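Lactaldehyde dehydrogenase (Methanocaldococcus jannaschii, PDB 3PQA) oxidises lactaldehyde to lactate with NAD as the preferred cofactor, a step in the biosynthesis of coenzyme F420, and works as a homotetramer. Local coordinates at residues B[18-23]-B[304-309]; B[115-118]-B[123-126]; B[207-210]-B[216-219]; B[286-291]-B[376-381]. All coordinates share one frame; numbering follows the deposited sequence.

Interaction 1 of 4, residues B[18-23]-B[304-309]; sequences NPYSLE and VGNPLD
Tyr20 lays its ring against the backbone of Gly305 and Asn306, joining the turn of the hairpin formed by strands 14-17 and 24-28 to the loop between helices 288-300 and 320-335. Asn18 opens the hairpin turn with an Asx turn: its OD1 accepts from Tyr20 N at 2.8 Å, in the carbonyl plane, and from Ser21 N, which sits well above that plane. Two backbone N-H groups share one amide oxygen, which holds the backbone at Tyr20, the residue that makes the contact. Pro19 touches Pro316 beside it. With CG anti to the backbone N (chi1 -175°), the Tyr20 ring extends across to the second loop, where Asn306 CA lies over one face, 3.7 Å from the ring centroid, in a CH-pi contact. The Asn306 side-chain amide is stacked on the ring, the two planes 22° apart, and the CD of Pro307 packs 3.8 Å from Tyr20 CG. Asn306 is itself held by an Asx turn, its OD1 accepting from Leu308 N, at the start of a type I beta turn that ends at Asp309. Farther along the first segment, Ser21 OG receives Glu23 N in an ST turn, while Leu22 N bonds back to Asn18 O. At the outer end of the ring, a water accepts a hydrogen bond from Asn306 N at 2.9 Å and makes a weak, 3.5 Å contact with Tyr20 OH.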
loop_
_atom_site.group_PDB
_atom_site.type_symbol
_atom_site.label_atom_id
_atom_site.label_comp_id
_atom_site.label_asym_id
_atom_site.label_seq_id
_atom_site.Cartn_x
_atom_site.Cartn_y
_atom_site.Cartn_z
ATOM N N ASN B 18 -0.865 -2.529 47.030
ATOM C CA ASN B 18 -0.240 -3.766 46.543
ATOM C C ASN B 18 -1.310 -4.857 46.601
ATOM O O ASN B 18 -1.791 -5.169 47.691
ATOM C CB ASN B 18 0.965 -4.104 47.436
ATOM C CG ASN B 18 1.638 -5.435 47.084
ATOM O OD1 ASN B 18 1.002 -6.388 46.633
ATOM N ND2 ASN B 18 2.939 -5.506 47.346
ATOM N N PRO B 19 -1.712 -5.430 45.442
ATOM C CA PRO B 19 -2.866 -6.341 45.509
ATOM C C PRO B 19 -2.589 -7.686 46.188
ATOM O O PRO B 19 -3.542 -8.407 46.506
ATOM C CB PRO B 19 -3.256 -6.551 44.038
ATOM C CG PRO B 19 -2.025 -6.236 43.270
ATOM C CD PRO B 19 -1.260 -5.206 44.052
ATOM N N TYR B 20 -1.313 -8.015 46.397
ATOM C CA TYR B 20 -0.941 -9.267 47.051
ATOM C C TYR B 20 -0.947 -9.130 48.574
ATOM O O TYR B 20 -1.490 -9.982 49.272
ATOM C CB TYR B 20 0.416 -9.788 46.570
ATOM C CG TYR B 20 0.757 -11.144 47.158
ATOM C CD1 TYR B 20 0.159 -12.307 46.663
ATOM C CD2 TYR B 20 1.653 -11.266 48.223
ATOM C CE1 TYR B 20 0.456 -13.560 47.199
ATOM C CE2 TYR B 20 1.953 -12.521 48.776
ATOM C CZ TYR B 20 1.353 -13.661 48.248
ATOM O OH TYR B 20 1.626 -14.915 48.762
ATOM N N SER B 21 -0.344 -8.057 49.075
ATOM C CA SER B 21 -0.229 -7.832 50.519
ATOM C C SER B 21 -1.364 -6.965 51.056
ATOM O O SER B 21 -1.629 -6.951 52.264
ATOM C CB SER B 21 1.119 -7.185 50.845
ATOM O OG SER B 21 1.173 -5.851 50.358
ATOM N N LEU B 22 -2.020 -6.238 50.154
ATOM C CA LEU B 22 -3.080 -5.274 50.491
ATOM C C LEU B 22 -2.564 -4.051 51.258
ATOM O O LEU B 22 -3.346 -3.220 51.730
ATOM C CB LEU B 22 -4.270 -5.962 51.185
ATOM C CG LEU B 22 -4.854 -7.136 50.381
ATOM C CD1 LEU B 22 -5.987 -7.808 51.154
ATOM C CD2 LEU B 22 -5.316 -6.711 48.982
ATOM N N GLU B 23 -1.241 -3.935 51.329
ATOM C CA GLU B 23 -0.577 -2.771 51.903
ATOM C C GLU B 23 -0.655 -1.571 50.970
ATOM O O GLU B 23 -0.634 -1.723 49.737
ATOM C CB GLU B 23 0.888 -3.096 52.207
ATOM C CG GLU B 23 1.052 -4.187 53.259
ATOM C CD GLU B 23 2.459 -4.275 53.807
ATOM O OE1 GLU B 23 3.410 -4.376 53.005
ATOM O OE2 GLU B 23 2.615 -4.251 55.051
ATOM N N VAL B 304 0.757 -20.620 42.494
ATOM C CA VAL B 304 -0.089 -19.492 42.814
ATOM C C VAL B 304 0.503 -18.809 44.040
ATOM O O VAL B 304 0.686 -19.437 45.073
ATOM C CB VAL B 304 -1.529 -19.975 43.108
ATOM C CG1 VAL B 304 -2.474 -18.796 43.323
ATOM C CG2 VAL B 304 -2.024 -20.889 41.978
ATOM N N GLY B 305 0.816 -17.522 43.935
ATOM C CA GLY B 305 1.445 -16.845 45.062
ATOM C C GLY B 305 1.972 -15.458 44.773
ATOM O O GLY B 305 1.427 -14.743 43.926
ATOM N N ASN B 306 3.022 -15.090 45.511
ATOM C CA ASN B 306 3.624 -13.760 45.487
ATOM C C ASN B 306 4.225 -13.456 44.111
ATOM O O ASN B 306 5.105 -14.186 43.653
ATOM C CB ASN B 306 4.703 -13.666 46.575
ATOM C CG ASN B 306 5.162 -12.238 46.843
ATOM O OD1 ASN B 306 5.084 -11.358 45.977
ATOM N ND2 ASN B 306 5.651 -12.002 48.055
ATOM N N PRO B 307 3.748 -12.377 43.454
ATOM C CA PRO B 307 4.231 -12.039 42.110
ATOM C C PRO B 307 5.721 -11.710 42.059
ATOM O O PRO B 307 6.324 -11.801 40.986
ATOM C CB PRO B 307 3.397 -10.814 41.709
ATOM C CG PRO B 307 2.542 -10.468 42.826
ATOM C CD PRO B 307 2.630 -11.518 43.886
ATOM N N LEU B 308 6.311 -11.351 43.205
ATOM C CA LEU B 308 7.756 -11.072 43.264
ATOM C C LEU B 308 8.627 -12.327 43.210
ATOM O O LEU B 308 9.821 -12.242 42.919
ATOM C CB LEU B 308 8.111 -10.232 44.498
ATOM C CG LEU B 308 7.904 -8.719 44.399
ATOM C CD1 LEU B 308 8.164 -8.063 45.744
ATOM C CD2 LEU B 308 8.785 -8.086 43.297
ATOM N N ASP B 309 8.029 -13.484 43.509
ATOM C CA ASP B 309 8.739 -14.765 43.462
ATOM C C ASP B 309 8.934 -15.181 42.013
ATOM O O ASP B 309 7.976 -15.217 41.230
ATOM C CB ASP B 309 7.968 -15.842 44.234
ATOM C CG ASP B 309 8.820 -17.063 44.589
ATOM O OD1 ASP B 309 9.632 -17.529 43.759
ATOM O OD2 ASP B 309 8.648 -17.585 45.716
HETATM O O HOH W 1 3.909 -17.168 47.392
#

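Interaction 2 of 4, residues B[115-118]-B[123-126]; sequences EVIP and LIFT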
loop_
_atom_site.group_PDB
_atom_site.type_symbol
_atom_site.label_atom_id
_atom_site.label_comp_id
_atom_site.label_asym_id
_atom_site.label_seq_id
_atom_site.Cartn_x
_atom_site.Cartn_y
_atom_site.Cartn_z
ATOM N N GLU B 115 -0.086 9.056 -0.142
ATOM C CA GLU B 115 -0.317 8.621 -1.527
ATOM C C GLU B 115 -0.521 9.768 -2.502
ATOM O O GLU B 115 -0.853 10.896 -2.108
ATOM C CB GLU B 115 -1.532 7.694 -1.594
ATOM C CG GLU B 115 -2.840 8.382 -1.159
ATOM C CD GLU B 115 -4.062 7.473 -1.227
ATOM O OE1 GLU B 115 -4.017 6.417 -1.918
ATOM O OE2 GLU B 115 -5.077 7.823 -0.571
ATOM N N VAL B 116 -0.311 9.461 -3.780
ATOM C CA VAL B 116 -0.600 10.362 -4.890
ATOM C C VAL B 116 -1.683 9.704 -5.754
ATOM O O VAL B 116 -1.599 8.503 -6.043
ATOM C CB VAL B 116 0.659 10.592 -5.755
ATOM C CG1 VAL B 116 0.360 11.517 -6.935
ATOM C CG2 VAL B 116 1.816 11.121 -4.902
ATOM N N ILE B 117 -2.715 10.464 -6.108
ATOM C CA ILE B 117 -3.813 9.938 -6.930
ATOM C C ILE B 117 -3.729 10.504 -8.352
ATOM O O ILE B 117 -3.587 11.718 -8.526
ATOM C CB ILE B 117 -5.189 10.264 -6.314
ATOM C CG1 ILE B 117 -5.195 9.847 -4.831
ATOM C CG2 ILE B 117 -6.348 9.665 -7.170
ATOM C CD1 ILE B 117 -6.449 9.343 -4.315
ATOM N N PRO B 118 -3.836 9.632 -9.377
ATOM C CA PRO B 118 -3.721 10.097 -10.757
ATOM C C PRO B 118 -4.758 11.141 -11.093
ATOM O O PRO B 118 -5.908 11.062 -10.623
ATOM C CB PRO B 118 -3.985 8.831 -11.585
ATOM C CG PRO B 118 -3.618 7.723 -10.687
ATOM C CD PRO B 118 -4.090 8.179 -9.324
ATOM N N LEU B 123 -1.927 17.541 -9.646
ATOM C CA LEU B 123 -1.206 16.693 -8.695
ATOM C C LEU B 123 -2.067 16.573 -7.446
ATOM O O LEU B 123 -2.337 17.568 -6.781
ATOM C CB LEU B 123 0.169 17.293 -8.340
ATOM C CG LEU B 123 1.037 16.543 -7.317
ATOM C CD1 LEU B 123 1.386 15.135 -7.796
ATOM C CD2 LEU B 123 2.295 17.345 -6.999
ATOM N N ILE B 124 -2.542 15.370 -7.162
ATOM C CA ILE B 124 -3.359 15.125 -5.972
ATOM C C ILE B 124 -2.617 14.235 -4.995
ATOM O O ILE B 124 -2.247 13.111 -5.329
ATOM C CB ILE B 124 -4.741 14.511 -6.316
ATOM C CG1 ILE B 124 -5.515 15.437 -7.273
ATOM C CG2 ILE B 124 -5.505 14.210 -5.020
ATOM C CD1 ILE B 124 -6.871 14.923 -7.738
ATOM N N PHE B 125 -2.375 14.726 -3.779
ATOM C CA PHE B 125 -1.681 13.897 -2.809
ATOM C C PHE B 125 -2.239 14.089 -1.404
ATOM O O PHE B 125 -2.935 15.066 -1.140
ATOM C CB PHE B 125 -0.152 14.112 -2.864
ATOM C CG PHE B 125 0.294 15.479 -2.423
ATOM C CD1 PHE B 125 0.239 16.572 -3.295
ATOM C CD2 PHE B 125 0.786 15.668 -1.135
ATOM C CE1 PHE B 125 0.650 17.845 -2.877
ATOM C CE2 PHE B 125 1.204 16.930 -0.714
ATOM C CZ PHE B 125 1.139 18.017 -1.588
ATOM N N THR B 126 -1.931 13.153 -0.522
ATOM C CA THR B 126 -2.437 13.207 0.851
ATOM C C THR B 126 -1.334 13.573 1.836
ATOM O O THR B 126 -0.151 13.435 1.548
ATOM C CB THR B 126 -3.068 11.866 1.281
ATOM O OG1 THR B 126 -2.081 10.812 1.218
ATOM C CG2 THR B 126 -4.243 11.514 0.378
HETATM O O HOH W 2 -1.825 13.476 -9.349
#
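Leu123 reaches back to Val116 within the antiparallel beta hairpin, strands 114-117 and 122-138, of the projecting oligomerisation arm of aldehyde dehydrogenases; its CD1 lies 3.9 Å from Val116 CG1. Ile124 follows on the other face of the sheet, with CG2 loosely against Ile117 CB. Its carbonyl O accepts from Ile117 N at 2.8 Å, whereas its own N meets Ile117 O through a water that accepts from the one and donates to the other. Phe125 pairs with Val116 in a non-hydrogen-bonded position, CA to CA 4.2 Å; only its CB stays near Val116 CG2, because the ring turns away. On its other edge, strand 122-138 pairs with strand 455-463, whose Ile462 and Ile460 bond the backbones of Leu123 and Phe125. Glu115 and Val116 continue the sheet into an antiparallel ladder with the second subunit, placing the hairpin in the tetramer interface. The Glu115 carboxylate bonds Tyr449 of the third subunit and forms a salt bridge with Arg113 of the second. Thr126 closes the pairing twice: its N donates to Glu115 O, and its OG1, placed between the backbone N and carbonyl carbon (chi1 60°), takes Glu115 N at 3.0 Å in a nearly straight bond of 177°.

Interaction 3 of 4, residues B[207-210]-B[216-219]; sequences EIVV and MISF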
loop_
_atom_site.group_PDB
_atom_site.type_symbol
_atom_site.label_atom_id
_atom_site.label_comp_id
_atom_site.label_asym_id
_atom_site.label_seq_id
_atom_site.Cartn_x
_atom_site.Cartn_y
_atom_site.Cartn_z
ATOM N N GLU B 207 -13.749 13.907 32.677
ATOM C CA GLU B 207 -13.463 15.232 32.133
ATOM C C GLU B 207 -12.739 15.152 30.782
ATOM O O GLU B 207 -13.031 15.931 29.893
ATOM C CB GLU B 207 -12.689 16.118 33.132
ATOM C CG GLU B 207 -12.478 17.560 32.647
ATOM C CD GLU B 207 -13.782 18.268 32.276
ATOM O OE1 GLU B 207 -14.818 18.007 32.919
ATOM O OE2 GLU B 207 -13.772 19.098 31.348
ATOM N N ILE B 208 -11.824 14.195 30.629
ATOM C CA ILE B 208 -11.119 14.010 29.363
ATOM C C ILE B 208 -12.096 13.626 28.244
ATOM O O ILE B 208 -12.004 14.133 27.121
ATOM C CB ILE B 208 -10.001 12.945 29.485
ATOM C CG1 ILE B 208 -8.875 13.470 30.392
ATOM C CG2 ILE B 208 -9.460 12.561 28.101
ATOM C CD1 ILE B 208 -7.750 12.464 30.649
ATOM N N VAL B 209 -13.046 12.759 28.578
ATOM C CA VAL B 209 -14.060 12.288 27.628
ATOM C C VAL B 209 -15.007 13.398 27.196
ATOM O O VAL B 209 -15.296 13.539 26.005
ATOM C CB VAL B 209 -14.863 11.097 28.210
ATOM C CG1 VAL B 209 -16.044 10.728 27.330
ATOM C CG2 VAL B 209 -13.960 9.887 28.396
ATOM N N VAL B 210 -15.479 14.193 28.159
ATOM C CA VAL B 210 -16.499 15.220 27.893
ATOM C C VAL B 210 -15.955 16.574 27.414
ATOM O O VAL B 210 -16.666 17.313 26.726
ATOM C CB VAL B 210 -17.463 15.443 29.110
ATOM C CG1 VAL B 210 -18.150 14.135 29.508
ATOM C CG2 VAL B 210 -16.741 16.091 30.310
ATOM N N MET B 216 -9.846 13.629 20.410
ATOM C CA MET B 216 -9.939 12.184 20.228
ATOM C C MET B 216 -9.824 11.491 21.568
ATOM O O MET B 216 -9.039 11.915 22.422
ATOM C CB MET B 216 -8.851 11.686 19.271
ATOM C CG MET B 216 -8.682 10.177 19.256
ATOM S SD MET B 216 -7.826 9.592 17.808
ATOM C CE MET B 216 -7.894 7.811 18.156
ATOM N N ILE B 217 -10.614 10.434 21.744
ATOM C CA ILE B 217 -10.532 9.582 22.928
ATOM C C ILE B 217 -10.060 8.213 22.484
ATOM O O ILE B 217 -10.586 7.640 21.524
ATOM C CB ILE B 217 -11.902 9.447 23.668
ATOM C CG1 ILE B 217 -12.425 10.810 24.111
ATOM C CG2 ILE B 217 -11.810 8.460 24.855
ATOM C CD1 ILE B 217 -11.463 11.582 24.980
ATOM N N SER B 218 -9.032 7.719 23.167
ATOM C CA SER B 218 -8.569 6.361 22.996
ATOM C C SER B 218 -8.584 5.719 24.370
ATOM O O SER B 218 -7.776 6.078 25.247
ATOM C CB SER B 218 -7.160 6.339 22.434
ATOM O OG SER B 218 -6.737 5.010 22.202
ATOM N N PHE B 219 -9.501 4.770 24.533
ATOM C CA PHE B 219 -9.778 4.139 25.827
ATOM C C PHE B 219 -9.588 2.642 25.711
ATOM O O PHE B 219 -10.065 2.030 24.742
ATOM C CB PHE B 219 -11.226 4.414 26.254
ATOM C CG PHE B 219 -11.681 3.594 27.435
ATOM C CD1 PHE B 219 -11.401 4.011 28.731
ATOM C CD2 PHE B 219 -12.395 2.406 27.252
ATOM C CE1 PHE B 219 -11.817 3.268 29.837
ATOM C CE2 PHE B 219 -12.820 1.652 28.357
ATOM C CZ PHE B 219 -12.520 2.084 29.649
#
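Helix 201-210 packs on strand 216-220 of the cofactor-binding domain through one side chain, Ile217, which is directed at the last turn of the helix. No hydrogen bond joins the two segments; the side chains meet by van der Waals packing, and one methyl also rests against a backbone carbonyl. Ile217 CD1 does most of the touching: it lies 3.4 Å from the carbonyl O of Ile208 and also packs against Val209 CA. The two isoleucines meet at a slant, by a methyl branch of one and the chain end of the other, Ile208 CG2 lying 3.8 Å from Ile217 CD1. Chi1 of Ile217 (-59°) sets CG1 anti to the carbonyl carbon, and a further bend at chi2 (-56°) brings CD1 against the Ile208 carbonyl O and Val209 CA. The other branch, CG2, makes a looser approach to Val209 CG2, at 4.4 Å. This strand belongs to the Rossmann-type sheet of aldehyde dehydrogenases, where it is parallel to strands 122-138 and 237-241, and the short loop after the helix leads straight into it. Beyond the strand, Gly221 to Gly226 are NAD-binding residues by similarity. Val209 also touches Ile137 of strand 122-138 and Ile229 of helix 223-232, with its side chain about 7 Å from that of Val225. The carbonyl O of Val209 bonds Lys236 NZ, beside which Ile217 also packs.

Interaction 4 of 4, residues B[286-291]-B[376-381]; sequences SIADKF and IIRTNE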
loop_
_atom_site.group_PDB
_atom_site.type_symbol
_atom_site.label_atom_id
_atom_site.label_comp_id
_atom_site.label_asym_id
_atom_site.label_seq_id
_atom_site.Cartn_x
_atom_site.Cartn_y
_atom_site.Cartn_z
ATOM N N SER B 286 -16.409 -35.991 21.577
ATOM C CA SER B 286 -15.641 -37.213 21.377
ATOM C C SER B 286 -14.291 -37.175 22.109
ATOM O O SER B 286 -13.742 -38.226 22.441
ATOM C CB SER B 286 -15.457 -37.516 19.879
ATOM O OG SER B 286 -14.318 -36.854 19.348
ATOM N N ILE B 287 -13.778 -35.976 22.384
ATOM C CA ILE B 287 -12.463 -35.855 23.021
ATOM C C ILE B 287 -12.496 -35.099 24.361
ATOM O O ILE B 287 -11.439 -34.823 24.942
ATOM C CB ILE B 287 -11.413 -35.183 22.085
ATOM C CG1 ILE B 287 -11.900 -33.814 21.604
ATOM C CG2 ILE B 287 -11.046 -36.103 20.908
ATOM C CD1 ILE B 287 -10.758 -32.866 21.246
ATOM N N ALA B 288 -13.706 -34.783 24.827
ATOM C CA ALA B 288 -13.903 -33.888 25.966
ATOM C C ALA B 288 -13.290 -34.427 27.258
ATOM O O ALA B 288 -12.608 -33.693 27.977
ATOM C CB ALA B 288 -15.377 -33.578 26.157
ATOM N N ASP B 289 -13.529 -35.703 27.554
ATOM C CA ASP B 289 -12.950 -36.306 28.755
ATOM C C ASP B 289 -11.424 -36.262 28.772
ATOM O O ASP B 289 -10.834 -35.930 29.801
ATOM C CB ASP B 289 -13.424 -37.754 28.953
ATOM C CG ASP B 289 -14.920 -37.859 29.185
ATOM O OD1 ASP B 289 -15.527 -36.940 29.770
ATOM O OD2 ASP B 289 -15.485 -38.901 28.798
ATOM N N LYS B 290 -10.789 -36.619 27.656
ATOM C CA LYS B 290 -9.335 -36.634 27.596
ATOM C C LYS B 290 -8.788 -35.224 27.711
ATOM O O LYS B 290 -7.817 -34.990 28.431
ATOM C CB LYS B 290 -8.837 -37.260 26.302
ATOM C CG LYS B 290 -9.083 -38.742 26.187
ATOM C CD LYS B 290 -8.424 -39.279 24.908
ATOM C CE LYS B 290 -8.895 -38.507 23.666
ATOM N NZ LYS B 290 -7.739 -38.138 22.812
ATOM N N PHE B 291 -9.421 -34.287 27.008
ATOM C CA PHE B 291 -8.964 -32.907 27.064
ATOM C C PHE B 291 -9.100 -32.340 28.470
ATOM O O PHE B 291 -8.168 -31.737 28.978
ATOM C CB PHE B 291 -9.710 -31.999 26.095
ATOM C CG PHE B 291 -9.348 -30.554 26.268
ATOM C CD1 PHE B 291 -8.211 -30.040 25.662
ATOM C CD2 PHE B 291 -10.109 -29.728 27.091
ATOM C CE1 PHE B 291 -7.849 -28.705 25.848
ATOM C CE2 PHE B 291 -9.768 -28.390 27.290
ATOM C CZ PHE B 291 -8.638 -27.874 26.674
ATOM N N ILE B 376 -15.839 -24.950 30.551
ATOM C CA ILE B 376 -15.615 -25.856 29.434
ATOM C C ILE B 376 -16.973 -26.440 29.070
ATOM O O ILE B 376 -17.696 -26.911 29.954
ATOM C CB ILE B 376 -14.647 -27.002 29.812
ATOM C CG1 ILE B 376 -13.259 -26.432 30.166
ATOM C CG2 ILE B 376 -14.556 -28.029 28.661
ATOM C CD1 ILE B 376 -12.296 -27.426 30.782
ATOM N N ILE B 377 -17.318 -26.393 27.783
ATOM C CA ILE B 377 -18.597 -26.883 27.302
ATOM C C ILE B 377 -18.337 -27.959 26.273
ATOM O O ILE B 377 -17.673 -27.705 25.261
ATOM C CB ILE B 377 -19.439 -25.764 26.639
ATOM C CG1 ILE B 377 -19.677 -24.596 27.603
ATOM C CG2 ILE B 377 -20.751 -26.332 26.061
ATOM C CD1 ILE B 377 -18.533 -23.560 27.623
ATOM N N ARG B 378 -18.833 -29.169 26.520
ATOM C CA ARG B 378 -18.675 -30.221 25.517
ATOM C C ARG B 378 -19.851 -30.161 24.548
ATOM O O ARG B 378 -21.003 -29.988 24.959
ATOM C CB ARG B 378 -18.503 -31.617 26.148
ATOM C CG ARG B 378 -19.782 -32.305 26.597
ATOM C CD ARG B 378 -19.467 -33.685 27.158
ATOM N NE ARG B 378 -18.649 -33.601 28.367
ATOM C CZ ARG B 378 -17.815 -34.550 28.789
ATOM N NH1 ARG B 378 -17.113 -34.368 29.905
ATOM N NH2 ARG B 378 -17.672 -35.678 28.097
ATOM N N THR B 379 -19.561 -30.252 23.256
ATOM C CA THR B 379 -20.600 -30.108 22.260
ATOM C C THR B 379 -20.227 -30.782 20.946
ATOM O O THR B 379 -19.136 -31.328 20.815
ATOM C CB THR B 379 -20.943 -28.609 22.025
ATOM O OG1 THR B 379 -22.093 -28.520 21.183
ATOM C CG2 THR B 379 -19.784 -27.883 21.386
ATOM N N ASN B 380 -21.132 -30.745 19.975
ATOM C CA ASN B 380 -20.790 -31.208 18.642
ATOM C C ASN B 380 -20.279 -30.078 17.754
ATOM O O ASN B 380 -20.557 -28.904 17.993
ATOM C CB ASN B 380 -21.966 -31.931 17.998
ATOM C CG ASN B 380 -22.196 -33.293 18.607
ATOM O OD1 ASN B 380 -21.279 -34.122 18.674
ATOM N ND2 ASN B 380 -23.420 -33.540 19.057
ATOM N N GLU B 381 -19.541 -30.442 16.720
ATOM C CA GLU B 381 -18.889 -29.439 15.888
ATOM C C GLU B 381 -19.865 -28.389 15.343
ATOM O O GLU B 381 -19.577 -27.186 15.372
ATOM C CB GLU B 381 -18.156 -30.113 14.743
ATOM C CG GLU B 381 -17.301 -29.164 13.960
ATOM C CD GLU B 381 -16.447 -29.885 12.971
ATOM O OE1 GLU B 381 -15.747 -30.856 13.362
ATOM O OE2 GLU B 381 -16.477 -29.458 11.814
#
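The first turn of helix 288-300 sits over the end of strand 373-379, with Ala288 and Arg378 the closest pair at 6.0 Å between CA atoms; Ile287 holds the N-cap position, and its O accepts from Phe291 N. Arg378 carries most of the contact. Its CG lies between the backbone N and the carbonyl carbon (chi1 81°) and the chain bends at chi3, which folds the guanidinium back over Ala288. The Ala288 CB rests over one face of that group, 3.7 Å from Arg378 NH2 and equally near Arg378 CB. From the edge, Asp289 forms a salt bridge in which a single oxygen, OD1, accepts from both terminal nitrogens. OD1 lies 3.0 Å from Arg378 NH1 and 3.0 Å from Arg378 NH2, close to the guanidinium plane, and both bonds are bent. The carboxylate plane is turned 59° from the guanidinium, so NH1 comes in nearly along the C-O direction while NH2 approaches from above the carboxylate. Arg378 NE forms a second salt bridge, with Glu357, which probably steadies the rotation of the group. Deeper in, Ile376 CD1 meets the edge of the Phe291 ring at CE2, 4.4 Å away, and Phe291 continues into the core toward Ile281, Val260 and Leu263. A helix packed over parallel strands 278-284 and 373-379 is the alpha/beta layering of the catalytic domain of aldehyde dehydrogenases.

In the fold
Interactions 2 and 3 belong to one sheet, in which strands 122-138 and 216-220 are neighbours, though their centres lie about 33 Å apart; interaction 2 sits on the projecting hairpin at a tetramer interface, interaction 3 near the cofactor-binding residues. Interaction 4 lies in the other large sheet, with its centre about 44 Å from that of interaction 3, on the opposite side of the chain's centre. Along the chain, interactions 2 and 3 close in turn before interaction 4 opens, whereas interaction 1 spans both and its segments alternate with those of interaction 4. Interaction 1 thus brings the N-terminal hairpin back to the loop that follows helix 288-300, the helix used in interaction 4.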